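Local coordinates for putative efflux transporter (Bacteroides eggerthii, PDB 4L8J), which probably serves as the periplasmic membrane-fusion (adaptor) subunit of an efflux pump of the HlyD secretion family, at residues Lys164-Phe169 with Arg201-Leu206. Numbering follows the deposited sequence.
Sequences KLRIKF and RLEEYL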
# COMPACT_ATOMS: atom_id res chain seq x y z
N LYS A 164 -21.66 7.61 -40.81
CA LYS A 164 -21.25 7.24 -39.46
C LYS A 164 -21.56 5.80 -39.11
O LYS A 164 -22.69 5.33 -39.27
CB LYS A 164 -21.96 8.15 -38.44
CG LYS A 164 -21.52 9.60 -38.49
CD LYS A 164 -22.36 10.47 -37.56
CE LYS A 164 -22.01 11.93 -37.67
NZ LYS A 164 -23.02 12.77 -36.98
N LEU A 165 -20.58 5.12 -38.53
CA LEU A 165 -20.87 3.78 -38.04
C LEU A 165 -21.00 3.88 -36.52
O LEU A 165 -19.99 4.00 -35.82
CB LEU A 165 -19.85 2.74 -38.49
CG LEU A 165 -20.45 1.35 -38.37
CD1 LEU A 165 -20.45 0.64 -39.66
CD2 LEU A 165 -19.91 0.58 -37.21
N ARG A 166 -22.23 3.87 -36.03
CA ARG A 166 -22.60 3.98 -34.63
C ARG A 166 -22.72 2.61 -33.99
O ARG A 166 -23.27 1.68 -34.56
CB ARG A 166 -23.93 4.72 -34.45
CG ARG A 166 -23.82 6.20 -34.53
CD ARG A 166 -25.19 6.80 -34.32
NE ARG A 166 -25.15 8.25 -34.48
CZ ARG A 166 -25.27 8.89 -35.64
NH1 ARG A 166 -25.47 8.21 -36.77
NH2 ARG A 166 -25.21 10.21 -35.68
N ILE A 167 -22.17 2.51 -32.77
CA ILE A 167 -22.17 1.32 -31.95
C ILE A 167 -22.75 1.70 -30.61
O ILE A 167 -22.28 2.67 -30.00
CB ILE A 167 -20.74 0.73 -31.84
CG1 ILE A 167 -20.30 0.11 -33.18
CG2 ILE A 167 -20.62 -0.29 -30.66
CD1 ILE A 167 -18.89 0.07 -33.38
N LYS A 168 -23.74 0.93 -30.14
CA LYS A 168 -24.36 1.14 -28.85
C LYS A 168 -23.99 0.00 -27.90
O LYS A 168 -23.85 -1.14 -28.32
CB LYS A 168 -25.89 1.31 -28.99
CG LYS A 168 -26.72 1.33 -27.67
CD LYS A 168 -26.48 2.54 -26.73
N PHE A 169 -23.76 0.34 -26.65
CA PHE A 169 -23.49 -0.62 -25.57
C PHE A 169 -23.90 0.02 -24.28
O PHE A 169 -24.13 1.23 -24.26
CB PHE A 169 -22.03 -1.11 -25.55
CG PHE A 169 -21.00 -0.02 -25.34
CD1 PHE A 169 -20.68 0.86 -26.37
CD2 PHE A 169 -20.33 0.10 -24.13
CE1 PHE A 169 -19.72 1.85 -26.18
CE2 PHE A 169 -19.35 1.08 -23.96
CZ PHE A 169 -19.07 1.96 -24.98
N ARG A 201 -14.63 6.94 -31.43
CA ARG A 201 -14.73 8.10 -30.58
C ARG A 201 -16.08 8.13 -29.89
O ARG A 201 -17.07 7.65 -30.43
CB ARG A 201 -14.47 9.41 -31.36
CG ARG A 201 -15.48 9.69 -32.47
CD ARG A 201 -15.39 11.12 -32.98
NE ARG A 201 -16.70 11.57 -33.47
CZ ARG A 201 -17.14 11.35 -34.70
NH1 ARG A 201 -16.38 10.72 -35.58
NH2 ARG A 201 -18.36 11.75 -35.05
N LEU A 202 -16.14 8.79 -28.73
CA LEU A 202 -17.38 8.96 -28.02
C LEU A 202 -18.34 9.85 -28.78
O LEU A 202 -17.96 10.95 -29.16
CB LEU A 202 -17.12 9.58 -26.63
CG LEU A 202 -18.35 9.81 -25.76
CD1 LEU A 202 -19.08 8.47 -25.44
CD2 LEU A 202 -17.96 10.52 -24.49
N GLU A 203 -19.60 9.42 -28.93
CA GLU A 203 -20.58 10.31 -29.50
C GLU A 203 -21.35 10.94 -28.36
O GLU A 203 -21.53 12.15 -28.32
CB GLU A 203 -21.51 9.62 -30.51
CG GLU A 203 -22.49 10.65 -31.08
CD GLU A 203 -23.49 10.21 -32.13
OE1 GLU A 203 -24.24 9.24 -31.88
OE2 GLU A 203 -23.58 10.90 -33.17
N GLU A 204 -21.80 10.10 -27.40
CA GLU A 204 -22.58 10.53 -26.25
C GLU A 204 -22.89 9.36 -25.32
O GLU A 204 -22.78 8.21 -25.73
CB GLU A 204 -23.92 11.16 -26.69
CG GLU A 204 -24.81 10.16 -27.41
CD GLU A 204 -25.98 10.73 -28.17
OE1 GLU A 204 -25.82 11.79 -28.82
OE2 GLU A 204 -27.05 10.07 -28.18
N TYR A 205 -23.29 9.65 -24.09
CA TYR A 205 -23.77 8.62 -23.16
C TYR A 205 -24.82 9.25 -22.27
O TYR A 205 -24.70 10.44 -21.95
CB TYR A 205 -22.67 7.89 -22.37
CG TYR A 205 -21.82 8.71 -21.42
CD1 TYR A 205 -22.24 8.96 -20.11
CD2 TYR A 205 -20.52 9.09 -21.77
CE1 TYR A 205 -21.43 9.66 -19.21
CE2 TYR A 205 -19.69 9.74 -20.86
CZ TYR A 205 -20.15 10.05 -19.59
OH TYR A 205 -19.32 10.71 -18.72
N LEU A 206 -25.86 8.48 -21.92
CA LEU A 206 -26.92 8.97 -21.05
C LEU A 206 -26.48 8.78 -19.59
O LEU A 206 -26.35 7.64 -19.13
CB LEU A 206 -28.25 8.25 -21.34
CG LEU A 206 -29.49 8.77 -20.59
CD1 LEU A 206 -29.83 10.24 -20.97
CD2 LEU A 206 -30.70 7.87 -20.83
O HOH W 1 -21.42 12.61 -34.40
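A two-pronged surface salt bridge joins Arg-166 to Glu-203 on the six-stranded antiparallel beta barrel, which probably lies next to the lipoyl-like part, as in membrane-fusion proteins of this kind. Strands 166-171 and 198-205 are not neighbours in the sheet: strand 215-221 runs between them, and the CA atoms of Arg-166 and Glu-203 lie 8.4 Å apart, so side chains alone span the gap. Glu-203 starts with CG anti to its backbone N (chi1 -179°) and stays extended, touching Thr-218 and Ile-220 of the middle strand; with Glu-204 it faces Thr-218 in a classic beta bulge. Arg-166 grips the carboxylate side-on: its NE donates to OE1 of Glu-203 at 2.9 Å, almost in the guanidinium plane, and NH2 of Arg-166 reaches OE2 of Glu-203 at 3.1 Å on its syn lone pair. The two flat groups are twisted 40° apart, consistent with the more bent second bond (139°). A leucine in place of Arg-166 would probably cost the carboxylate its direct salt-bridge partner, leaving the more distant Lys-164 and a water to steady it. That water donates to OE2 of Glu-203 and accepts from NZ of Lys-164, each at 3.0 Å, and weakly from NH2 of Arg-201.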